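Local coordinates for protein N5-carboxyaminoimidazole ribonucleotide synthetase (Bacillus anthracis, PDB 3QFF) that probably catalyses the ATP-dependent carboxylation of aminoimidazole ribonucleotide with bicarbonate, a step of purine biosynthesis, and binds ADP, at residues N222-S227 against V316-I321; E194-V199 against N217-N222; S282-Q287 against M355-I360. All coordinates share one frame; numbering follows the deposited sequence.

Contact 1. Residues N222-S227 against V316-I321; sequences NILHES and VVMVNI. With ADP (adenosine-5'-diphosphate), chain C.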
loop_
_atom_site.group_PDB
_atom_site.type_symbol
_atom_site.label_atom_id
_atom_site.label_comp_id
_atom_site.label_asym_id
_atom_site.label_seq_id
_atom_site.Cartn_x
_atom_site.Cartn_y
_atom_site.Cartn_z
ATOM N N ASN A 222 -1.486 23.698 17.455
ATOM C CA ASN A 222 -1.225 22.415 18.124
ATOM C C ASN A 222 -1.719 21.173 17.374
ATOM O O ASN A 222 -2.039 20.144 17.981
ATOM C CB ASN A 222 -1.720 22.432 19.576
ATOM C CG ASN A 222 -0.618 22.802 20.566
ATOM O OD1 ASN A 222 0.367 23.467 20.212
ATOM N ND2 ASN A 222 -0.775 22.358 21.812
ATOM N N ILE A 223 -1.791 21.293 16.049
ATOM C CA ILE A 223 -2.106 20.164 15.171
ATOM C C ILE A 223 -0.991 20.075 14.143
ATOM O O ILE A 223 -0.487 21.107 13.677
ATOM C CB ILE A 223 -3.476 20.331 14.467
ATOM C CG1 ILE A 223 -4.595 20.454 15.504
ATOM C CG2 ILE A 223 -3.779 19.129 13.534
ATOM C CD1 ILE A 223 -5.909 20.892 14.920
ATOM N N LEU A 224 -0.589 18.851 13.801
ATOM C CA LEU A 224 0.425 18.670 12.766
ATOM C C LEU A 224 -0.057 19.203 11.417
ATOM O O LEU A 224 -1.180 18.929 10.993
ATOM C CB LEU A 224 0.864 17.200 12.654
ATOM C CG LEU A 224 1.987 16.856 11.669
ATOM C CD1 LEU A 224 3.301 17.582 12.019
ATOM C CD2 LEU A 224 2.214 15.333 11.616
ATOM N N HIS A 225 0.806 19.972 10.766
ATOM C CA HIS A 225 0.521 20.538 9.451
ATOM C C HIS A 225 1.315 19.763 8.394
ATOM O O HIS A 225 0.721 19.134 7.519
ATOM C CB HIS A 225 0.862 22.042 9.427
ATOM C CG HIS A 225 0.879 22.655 8.058
ATOM N ND1 HIS A 225 -0.144 22.487 7.148
ATOM C CD2 HIS A 225 1.788 23.459 7.455
ATOM C CE1 HIS A 225 0.148 23.136 6.034
ATOM N NE2 HIS A 225 1.313 23.739 6.196
ATOM N N GLU A 226 2.644 19.808 8.510
ATOM C CA GLU A 226 3.575 19.164 7.583
ATOM C C GLU A 226 4.651 18.332 8.289
ATOM O O GLU A 226 5.127 18.711 9.369
ATOM C CB GLU A 226 4.271 20.209 6.712
ATOM C CG GLU A 226 3.383 20.767 5.610
ATOM C CD GLU A 226 4.012 21.927 4.850
ATOM O OE1 GLU A 226 4.869 22.644 5.428
ATOM O OE2 GLU A 226 3.635 22.122 3.673
ATOM N N SER A 227 5.023 17.208 7.671
ATOM C CA SER A 227 6.246 16.478 8.015
ATOM C C SER A 227 7.176 16.468 6.810
ATOM O O SER A 227 6.764 16.163 5.681
ATOM C CB SER A 227 5.970 15.038 8.445
ATOM O OG SER A 227 5.091 15.019 9.537
ATOM N N VAL A 316 10.133 13.678 0.742
ATOM C CA VAL A 316 8.686 13.777 0.854
ATOM C C VAL A 316 8.263 14.897 1.798
ATOM O O VAL A 316 8.933 15.186 2.804
ATOM C CB VAL A 316 8.059 12.393 1.292
ATOM C CG1 VAL A 316 8.720 11.870 2.582
ATOM C CG2 VAL A 316 6.509 12.473 1.456
ATOM N N VAL A 317 7.158 15.547 1.460
ATOM C CA VAL A 317 6.453 16.408 2.407
ATOM C C VAL A 317 5.067 15.841 2.571
ATOM O O VAL A 317 4.287 15.785 1.604
ATOM C CB VAL A 317 6.367 17.895 1.922
ATOM C CG1 VAL A 317 5.483 18.731 2.839
ATOM C CG2 VAL A 317 7.767 18.493 1.853
ATOM N N MET A 318 4.757 15.408 3.791
ATOM C CA MET A 318 3.404 15.022 4.113
ATOM C C MET A 318 2.650 16.271 4.538
ATOM O O MET A 318 3.175 17.066 5.334
ATOM C CB MET A 318 3.363 13.999 5.249
ATOM C CG MET A 318 1.933 13.510 5.493
ATOM S SD MET A 318 1.451 13.342 7.200
ATOM C CE MET A 318 1.468 15.046 7.789
ATOM N N VAL A 319 1.454 16.470 3.983
ATOM C CA VAL A 319 0.582 17.550 4.446
ATOM C C VAL A 319 -0.728 16.990 4.963
ATOM O O VAL A 319 -1.377 16.190 4.290
ATOM C CB VAL A 319 0.275 18.597 3.343
ATOM C CG1 VAL A 319 -0.221 19.901 3.996
ATOM C CG2 VAL A 319 1.497 18.884 2.527
ATOM N N ASN A 320 -1.126 17.402 6.163
ATOM C CA ASN A 320 -2.407 16.976 6.711
ATOM C C ASN A 320 -3.606 17.623 6.025
ATOM O O ASN A 320 -3.556 18.809 5.693
ATOM C CB ASN A 320 -2.488 17.280 8.221
ATOM C CG ASN A 320 -2.184 16.071 9.087
ATOM O OD1 ASN A 320 -2.043 14.944 8.603
ATOM N ND2 ASN A 320 -2.103 16.300 10.390
ATOM N N ILE A 321 -4.668 16.829 5.847
ATOM C CA ILE A 321 -5.959 17.294 5.330
ATOM C C ILE A 321 -7.002 17.279 6.447
ATOM O O ILE A 321 -7.521 16.234 6.838
ATOM C CB ILE A 321 -6.436 16.477 4.092
ATOM C CG1 ILE A 321 -5.360 16.505 2.999
ATOM C CG2 ILE A 321 -7.806 16.992 3.551
ATOM C CD1 ILE A 321 -5.473 15.370 1.997
HETATM P PB ADP C . 0.382 18.036 22.788
HETATM O O1B ADP C . -0.947 18.752 22.867
HETATM O O2B ADP C . 0.413 16.760 23.602
HETATM O O3B ADP C . 0.903 17.896 21.378
HETATM P PA ADP C . 3.016 19.119 23.415
HETATM O O1A ADP C . 3.484 18.348 22.199
HETATM O O2A ADP C . 3.638 18.858 24.767
HETATM O O3A ADP C . 1.402 19.034 23.563
HETATM O "O5'" ADP C . 3.247 20.682 23.119
HETATM C "C5'" ADP C . 2.518 21.326 22.076
HETATM C "C4'" ADP C . 3.404 22.368 21.411
HETATM O "O4'" ADP C . 3.832 23.317 22.390
HETATM C "C3'" ADP C . 4.662 21.752 20.820
HETATM O "O3'" ADP C . 4.498 21.482 19.425
HETATM C "C2'" ADP C . 5.740 22.787 21.077
HETATM O "O2'" ADP C . 5.890 23.628 19.930
HETATM C "C1'" ADP C . 5.222 23.624 22.236
HETATM N N9 ADP C . 5.963 23.287 23.483
HETATM C C8 ADP C . 5.606 22.352 24.389
HETATM N N7 ADP C . 6.494 22.293 25.413
HETATM C C5 ADP C . 7.447 23.209 25.175
HETATM C C6 ADP C . 8.682 23.669 25.860
HETATM N N6 ADP C . 9.081 23.122 27.036
HETATM N N1 ADP C . 9.396 24.657 25.264
HETATM C C2 ADP C . 9.018 25.212 24.097
HETATM N N3 ADP C . 7.912 24.841 23.427
HETATM C C4 ADP C . 7.096 23.866 23.904
HETATM O O HOH W 1 -2.754 20.792 7.483
#
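S227 and M318 face each other as a hydrogen-bonded pair of antiparallel strands, joined by S227 N to M318 O at 3.0 Å and M318 N to S227 O at 2.9 Å. A straighter bond, 173° at the hydrogen, runs over 2.9 Å from N320 N to H225 O. Between these bonds E226 and V319 form a non-hydrogen-bonded pair, where E226 CA makes a CA-H...O contact with M318 O at 3.1 Å. One water extends the polar contact: it donates to N320 O and lies in the plane of the H225 ring, beside ND1.

Apolar packing occupies both faces. On the S227 and M318 face, M318 bends at chi2 and again at chi3 (66°), which turns CE to 3.9 Å from L224 CD2, with S227 OG also touching CE; that hydroxyl is hydrogen-bonded to N217. On the face of E226 and V319, V319 CG1 lies 3.8 Å from H225 CE1, and the H225 and V319 side chains run alongside each other. The E226 chain, extended beyond CG, packs its CG against V317 CG1 and V319 CG1.

H225 and E226 both face I218 of strand 209-220, a classic beta bulge on the opposite edge of strand 223-229. The geometry is that of a continuous antiparallel sheet carrying the ATP-grasp region into the C-terminal region.

Contact 2. Residues E194-V199 against N217-N222; sequences EKEVSV and NIHVNN. With ADP (adenosine-5'-diphosphate), chain C.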
loop_
_atom_site.group_PDB
_atom_site.type_symbol
_atom_site.label_atom_id
_atom_site.label_comp_id
_atom_site.label_asym_id
_atom_site.label_seq_id
_atom_site.Cartn_x
_atom_site.Cartn_y
_atom_site.Cartn_z
ATOM N N GLU A 194 15.064 25.304 17.417
ATOM C CA GLU A 194 15.000 25.644 16.006
ATOM C C GLU A 194 13.896 24.836 15.292
ATOM O O GLU A 194 13.042 25.422 14.632
ATOM C CB GLU A 194 16.362 25.382 15.345
ATOM C CG GLU A 194 16.520 26.017 13.960
ATOM C CD GLU A 194 17.721 25.491 13.170
ATOM O OE1 GLU A 194 18.737 25.068 13.777
ATOM O OE2 GLU A 194 17.650 25.511 11.920
ATOM N N LYS A 195 13.924 23.507 15.446
ATOM C CA LYS A 195 13.025 22.584 14.733
ATOM C C LYS A 195 12.368 21.579 15.684
ATOM O O LYS A 195 12.984 21.153 16.668
ATOM C CB LYS A 195 13.821 21.762 13.707
ATOM C CG LYS A 195 14.680 22.556 12.732
ATOM C CD LYS A 195 14.051 22.564 11.385
ATOM C CE LYS A 195 14.792 23.456 10.399
ATOM N NZ LYS A 195 13.793 24.077 9.483
ATOM N N GLU A 196 11.129 21.197 15.381
ATOM C CA GLU A 196 10.522 19.994 15.967
ATOM C C GLU A 196 10.755 18.790 15.065
ATOM O O GLU A 196 10.483 18.840 13.856
ATOM C CB GLU A 196 9.036 20.179 16.206
ATOM C CG GLU A 196 8.727 20.996 17.427
ATOM C CD GLU A 196 7.265 20.991 17.748
ATOM O OE1 GLU A 196 6.509 21.749 17.098
ATOM O OE2 GLU A 196 6.864 20.230 18.658
ATOM N N VAL A 197 11.286 17.714 15.643
ATOM C CA VAL A 197 11.588 16.520 14.862
ATOM C C VAL A 197 10.994 15.271 15.511
ATOM O O VAL A 197 10.743 15.248 16.720
ATOM C CB VAL A 197 13.130 16.339 14.573
ATOM C CG1 VAL A 197 13.711 17.585 13.872
ATOM C CG2 VAL A 197 13.930 15.983 15.846
ATOM N N SER A 198 10.742 14.244 14.701
ATOM C CA SER A 198 10.314 12.972 15.257
ATOM C C SER A 198 10.951 11.793 14.537
ATOM O O SER A 198 11.333 11.897 13.375
ATOM C CB SER A 198 8.791 12.846 15.270
ATOM O OG SER A 198 8.291 12.651 13.962
ATOM N N VAL A 199 11.063 10.676 15.251
ATOM C CA VAL A 199 11.626 9.432 14.737
ATOM C C VAL A 199 10.663 8.307 15.132
ATOM O O VAL A 199 10.221 8.231 16.295
ATOM C CB VAL A 199 13.027 9.135 15.353
ATOM C CG1 VAL A 199 13.499 7.717 15.005
ATOM C CG2 VAL A 199 14.067 10.154 14.887
ATOM N N ASN A 217 8.880 18.255 11.767
ATOM C CA ASN A 217 7.442 18.457 11.892
ATOM C C ASN A 217 7.031 19.897 12.125
ATOM O O ASN A 217 7.573 20.566 13.012
ATOM C CB ASN A 217 6.891 17.583 13.014
ATOM C CG ASN A 217 7.151 16.131 12.767
ATOM O OD1 ASN A 217 7.030 15.661 11.640
ATOM N ND2 ASN A 217 7.544 15.411 13.809
ATOM N N ILE A 218 6.057 20.349 11.339
ATOM C CA ILE A 218 5.524 21.700 11.465
ATOM C C ILE A 218 4.100 21.648 12.021
ATOM O O ILE A 218 3.187 21.098 11.383
ATOM C CB ILE A 218 5.652 22.504 10.114
ATOM C CG1 ILE A 218 7.123 22.523 9.660
ATOM C CG2 ILE A 218 5.078 23.935 10.268
ATOM C CD1 ILE A 218 7.447 23.374 8.422
ATOM N N HIS A 219 3.931 22.187 13.231
ATOM C CA HIS A 219 2.632 22.259 13.899
ATOM C C HIS A 219 2.009 23.647 13.758
ATOM O O HIS A 219 2.723 24.652 13.717
ATOM C CB HIS A 219 2.744 21.892 15.383
ATOM C CG HIS A 219 3.182 20.482 15.617
ATOM N ND1 HIS A 219 4.510 20.114 15.642
ATOM C CD2 HIS A 219 2.472 19.345 15.807
ATOM C CE1 HIS A 219 4.597 18.811 15.846
ATOM N NE2 HIS A 219 3.376 18.320 15.944
ATOM N N VAL A 220 0.680 23.673 13.688
ATOM C CA VAL A 220 -0.120 24.896 13.587
ATOM C C VAL A 220 -1.383 24.679 14.412
ATOM O O VAL A 220 -2.097 23.699 14.204
ATOM C CB VAL A 220 -0.486 25.216 12.101
ATOM C CG1 VAL A 220 -1.692 26.172 12.000
ATOM C CG2 VAL A 220 0.708 25.787 11.363
ATOM N N ASN A 221 -1.644 25.582 15.363
ATOM C CA ASN A 221 -2.749 25.431 16.331
ATOM C C ASN A 221 -2.699 24.123 17.108
ATOM O O ASN A 221 -3.741 23.522 17.379
ATOM C CB ASN A 221 -4.114 25.541 15.645
ATOM C CG ASN A 221 -4.443 26.949 15.230
ATOM O OD1 ASN A 221 -4.264 27.899 16.000
ATOM N ND2 ASN A 221 -4.939 27.098 14.008
ATOM N N ASN A 222 -1.486 23.698 17.455
ATOM C CA ASN A 222 -1.225 22.415 18.124
ATOM C C ASN A 222 -1.719 21.173 17.374
ATOM O O ASN A 222 -2.039 20.144 17.981
ATOM C CB ASN A 222 -1.720 22.432 19.576
ATOM C CG ASN A 222 -0.618 22.802 20.566
ATOM O OD1 ASN A 222 0.367 23.467 20.212
ATOM N ND2 ASN A 222 -0.775 22.358 21.812
HETATM P PB ADP C . 0.382 18.036 22.788
HETATM O O1B ADP C . -0.947 18.752 22.867
HETATM O O2B ADP C . 0.413 16.760 23.602
HETATM O O3B ADP C . 0.903 17.896 21.378
HETATM P PA ADP C . 3.016 19.119 23.415
HETATM O O1A ADP C . 3.484 18.348 22.199
HETATM O O2A ADP C . 3.638 18.858 24.767
HETATM O O3A ADP C . 1.402 19.034 23.563
HETATM O "O5'" ADP C . 3.247 20.682 23.119
HETATM C "C5'" ADP C . 2.518 21.326 22.076
HETATM C "C4'" ADP C . 3.404 22.368 21.411
HETATM O "O4'" ADP C . 3.832 23.317 22.390
HETATM C "C3'" ADP C . 4.662 21.752 20.820
HETATM O "O3'" ADP C . 4.498 21.482 19.425
HETATM C "C2'" ADP C . 5.740 22.787 21.077
HETATM O "O2'" ADP C . 5.890 23.628 19.930
HETATM C "C1'" ADP C . 5.222 23.624 22.236
HETATM N N9 ADP C . 5.963 23.287 23.483
HETATM C C8 ADP C . 5.606 22.352 24.389
HETATM N N7 ADP C . 6.494 22.293 25.413
HETATM C C5 ADP C . 7.447 23.209 25.175
HETATM C C6 ADP C . 8.682 23.669 25.860
HETATM N N6 ADP C . 9.081 23.122 27.036
HETATM N N1 ADP C . 9.396 24.657 25.264
HETATM C C2 ADP C . 9.018 25.212 24.097
HETATM N N3 ADP C . 7.912 24.841 23.427
HETATM C C4 ADP C . 7.096 23.866 23.904
HETATM O O HOH W 2 9.709 22.383 13.283
HETATM O O HOH W 3 6.236 23.214 14.864
HETATM O O HOH W 4 7.487 16.492 16.473
#
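E196 and N217 meet in the beta hairpin of strands 195-203 and 209-220, next to the ribose of ADP. The short segments diverge strongly, their axes crossing at 119°, and N217 N to E196 O (2.7 Å, 170° at the hydrogen) is the one direct backbone hydrogen bond between them. Where the strands spread, a water accepts from E196 N and donates to N217 O.

The N217 amide reaches across to S198: ND2 donates to S198 OG at 2.9 Å, with OG in the amide plane. The S198 torsion that sets OG between backbone N and carbonyl carbon (chi1 73°) presents it to N217 ND2; OG is also hydrogen-bonded to S282 OG, and N217 OD1 is held by S227. Both ends of the N217 amide are therefore engaged, which fixes its rotation.

E196 belongs to the ADP pocket of this ATP-grasp enzyme. Its OE2 accepts from ADP O3' at 2.8 Å, while the bond from ADP O2' to E196 OE1 is long and weak. The same OE1 takes a weak, bent bond from H219 ND1 at 3.0 Å, the two side chains crossing at about a right angle. A second water donates to E196 OE1 over 2.7 Å and accepts from H219 N, in the plane of the H219 ring at its edge. Over one face of that ring, towards the rim, lies ADP O3', 3.9 Å above the plane.

Contact 3. Residues S282-Q287 against M355-I360; sequences SGHYTQ and MGHVNI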
loop_
_atom_site.group_PDB
_atom_site.type_symbol
_atom_site.label_atom_id
_atom_site.label_comp_id
_atom_site.label_asym_id
_atom_site.label_seq_id
_atom_site.Cartn_x
_atom_site.Cartn_y
_atom_site.Cartn_z
ATOM N N SER A 282 3.039 11.791 12.290
ATOM C CA SER A 282 4.341 12.213 11.763
ATOM C C SER A 282 5.100 11.095 10.997
ATOM O O SER A 282 6.173 11.336 10.468
ATOM C CB SER A 282 5.204 12.857 12.870
ATOM O OG SER A 282 5.713 11.905 13.798
ATOM N N GLY A 283 4.519 9.891 10.935
ATOM C CA GLY A 283 5.062 8.765 10.176
ATOM C C GLY A 283 4.282 8.392 8.919
ATOM O O GLY A 283 4.621 7.416 8.241
ATOM N N HIS A 284 3.233 9.143 8.590
ATOM C CA HIS A 284 2.434 8.822 7.387
ATOM C C HIS A 284 3.225 8.942 6.084
ATOM O O HIS A 284 2.900 8.272 5.086
ATOM C CB HIS A 284 1.180 9.706 7.299
ATOM C CG HIS A 284 0.175 9.465 8.382
ATOM N ND1 HIS A 284 0.203 8.357 9.202
ATOM C CD2 HIS A 284 -0.926 10.172 8.741
ATOM C CE1 HIS A 284 -0.814 8.408 10.042
ATOM N NE2 HIS A 284 -1.520 9.497 9.778
ATOM N N TYR A 285 4.256 9.794 6.092
ATOM C CA TYR A 285 5.155 9.898 4.936
ATOM C C TYR A 285 5.702 8.541 4.484
ATOM O O TYR A 285 5.990 8.360 3.307
ATOM C CB TYR A 285 6.332 10.838 5.236
ATOM C CG TYR A 285 7.417 10.239 6.106
ATOM C CD1 TYR A 285 7.372 10.351 7.499
ATOM C CD2 TYR A 285 8.515 9.590 5.529
ATOM C CE1 TYR A 285 8.388 9.816 8.299
ATOM C CE2 TYR A 285 9.523 9.048 6.311
ATOM C CZ TYR A 285 9.460 9.172 7.693
ATOM O OH TYR A 285 10.465 8.631 8.444
ATOM N N THR A 286 5.859 7.605 5.423
ATOM C CA THR A 286 6.480 6.308 5.128
ATOM C C THR A 286 5.671 5.474 4.124
ATOM O O THR A 286 6.221 4.577 3.493
ATOM C CB THR A 286 6.653 5.435 6.387
ATOM O OG1 THR A 286 5.369 5.212 7.003
ATOM C CG2 THR A 286 7.604 6.096 7.371
ATOM N N GLN A 287 4.373 5.756 4.011
ATOM C CA GLN A 287 3.482 5.022 3.108
ATOM C C GLN A 287 3.890 5.132 1.656
ATOM O O GLN A 287 3.638 4.222 0.872
ATOM C CB GLN A 287 2.053 5.550 3.217
ATOM C CG GLN A 287 1.284 5.055 4.432
ATOM C CD GLN A 287 -0.146 5.515 4.379
ATOM O OE1 GLN A 287 -0.433 6.720 4.233
ATOM N NE2 GLN A 287 -1.060 4.566 4.458
ATOM N N MET A 355 -8.984 14.328 8.065
ATOM C CA MET A 355 -9.783 13.635 7.031
ATOM C C MET A 355 -8.902 12.800 6.103
ATOM O O MET A 355 -9.378 11.856 5.485
ATOM C CB MET A 355 -10.591 14.642 6.186
ATOM C CG MET A 355 -11.463 15.613 7.029
ATOM S SD MET A 355 -12.695 14.790 8.047
ATOM C CE MET A 355 -13.799 14.135 6.784
ATOM N N GLY A 356 -7.633 13.188 5.994
ATOM C CA GLY A 356 -6.655 12.478 5.186
ATOM C C GLY A 356 -5.289 13.111 5.297
ATOM O O GLY A 356 -5.029 13.930 6.208
ATOM N N HIS A 357 -4.413 12.730 4.372
ATOM C CA HIS A 357 -3.123 13.390 4.181
ATOM C C HIS A 357 -2.677 13.231 2.727
ATOM O O HIS A 357 -3.146 12.332 2.012
ATOM C CB HIS A 357 -2.056 12.836 5.150
ATOM C CG HIS A 357 -1.708 11.396 4.914
ATOM N ND1 HIS A 357 -2.390 10.360 5.516
ATOM C CD2 HIS A 357 -0.731 10.825 4.171
ATOM C CE1 HIS A 357 -1.857 9.211 5.139
ATOM N NE2 HIS A 357 -0.851 9.464 4.323
ATOM N N VAL A 358 -1.783 14.102 2.286
ATOM C CA VAL A 358 -1.176 13.937 0.982
ATOM C C VAL A 358 0.342 13.910 1.144
ATOM O O VAL A 358 0.915 14.755 1.843
ATOM C CB VAL A 358 -1.667 15.020 -0.041
ATOM C CG1 VAL A 358 -1.365 16.428 0.454
ATOM C CG2 VAL A 358 -1.065 14.792 -1.431
ATOM N N ASN A 359 0.975 12.910 0.523
ATOM C CA ASN A 359 2.420 12.810 0.468
ATOM C C ASN A 359 2.942 13.345 -0.854
ATOM O O ASN A 359 2.673 12.770 -1.925
ATOM C CB ASN A 359 2.851 11.351 0.663
ATOM C CG ASN A 359 2.708 10.898 2.102
ATOM O OD1 ASN A 359 2.827 11.709 3.031
ATOM N ND2 ASN A 359 2.440 9.618 2.301
ATOM N N ILE A 360 3.677 14.448 -0.774
ATOM C CA ILE A 360 4.224 15.088 -1.952
ATOM C C ILE A 360 5.671 14.656 -2.109
ATOM O O ILE A 360 6.541 15.074 -1.331
ATOM C CB ILE A 360 4.157 16.635 -1.847
ATOM C CG1 ILE A 360 2.742 17.103 -1.507
ATOM C CG2 ILE A 360 4.655 17.292 -3.153
ATOM C CD1 ILE A 360 2.670 18.593 -1.108
#
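H284 and Y285 occupy the middle of a type I turn from G283 to T286, which leads into helix 286-289 and lies against strand 354-361; the nearest CA atoms, of Y285 and N359, are 6.0 Å apart. N359 ND2 donates to H284 O at 3.1 Å from above the carbonyl plane, while Q287 N reaches the same oxygen from the opposite face, so one carbonyl is gripped twice. N359 ND2 is also hydrogen-bonded to D288, whereas N359 OD1, buried beside Y285 CA, has no polar partner in the model.

The rings of H284 and H357 form an offset stack, with centroids 4.6 Å apart and planes 29° from parallel. With H357 CG between its backbone N and carbonyl carbon (chi1 65°), the ring lies against H284. H284 CB sits over the centre of the H357 ring in a CH-pi contact, 3.7 Å from its centroid, and H284 CD2 approaches H357 ND1 to 3.5 Å. At the ring's edge, Q287 OE1 is 2.8 Å from H357 NE2, but the angle at the hydrogen is only 124° and the bond is weak. The other ring nitrogen, H357 ND1, is hydrogen-bonded to Y344.

M28 of helix 24-35 touches H284, Q287 and H357. H357 also stacks on H342 of strand 339-343, while H284 and N359 rest on M318 of strand 316-322, placing the turn against the sheet and beside that helix.

How the contacts relate
All three contacts are largely buried and reach one antiparallel sheet. Contacts 1 and 2 share N222, and their strands 223-229 and 209-220 are neighbours in the sheet. Strand 354-361 of contact 3 continues the sheet beyond strand 316-322, with V319 N 2.8 Å from V358 O, and the turn of 282-287 packs on it. Contacts 1 and 3 alternate along the chain and both join the ATP-grasp and C-terminal family regions, whereas contact 2 stays within the former. Their chemistry differs accordingly: antiparallel backbone pairing with apolar packing in contact 1, water and carboxylate bonding beside ADP in contact 2, and histidine stacking of a turn on a strand in contact 3.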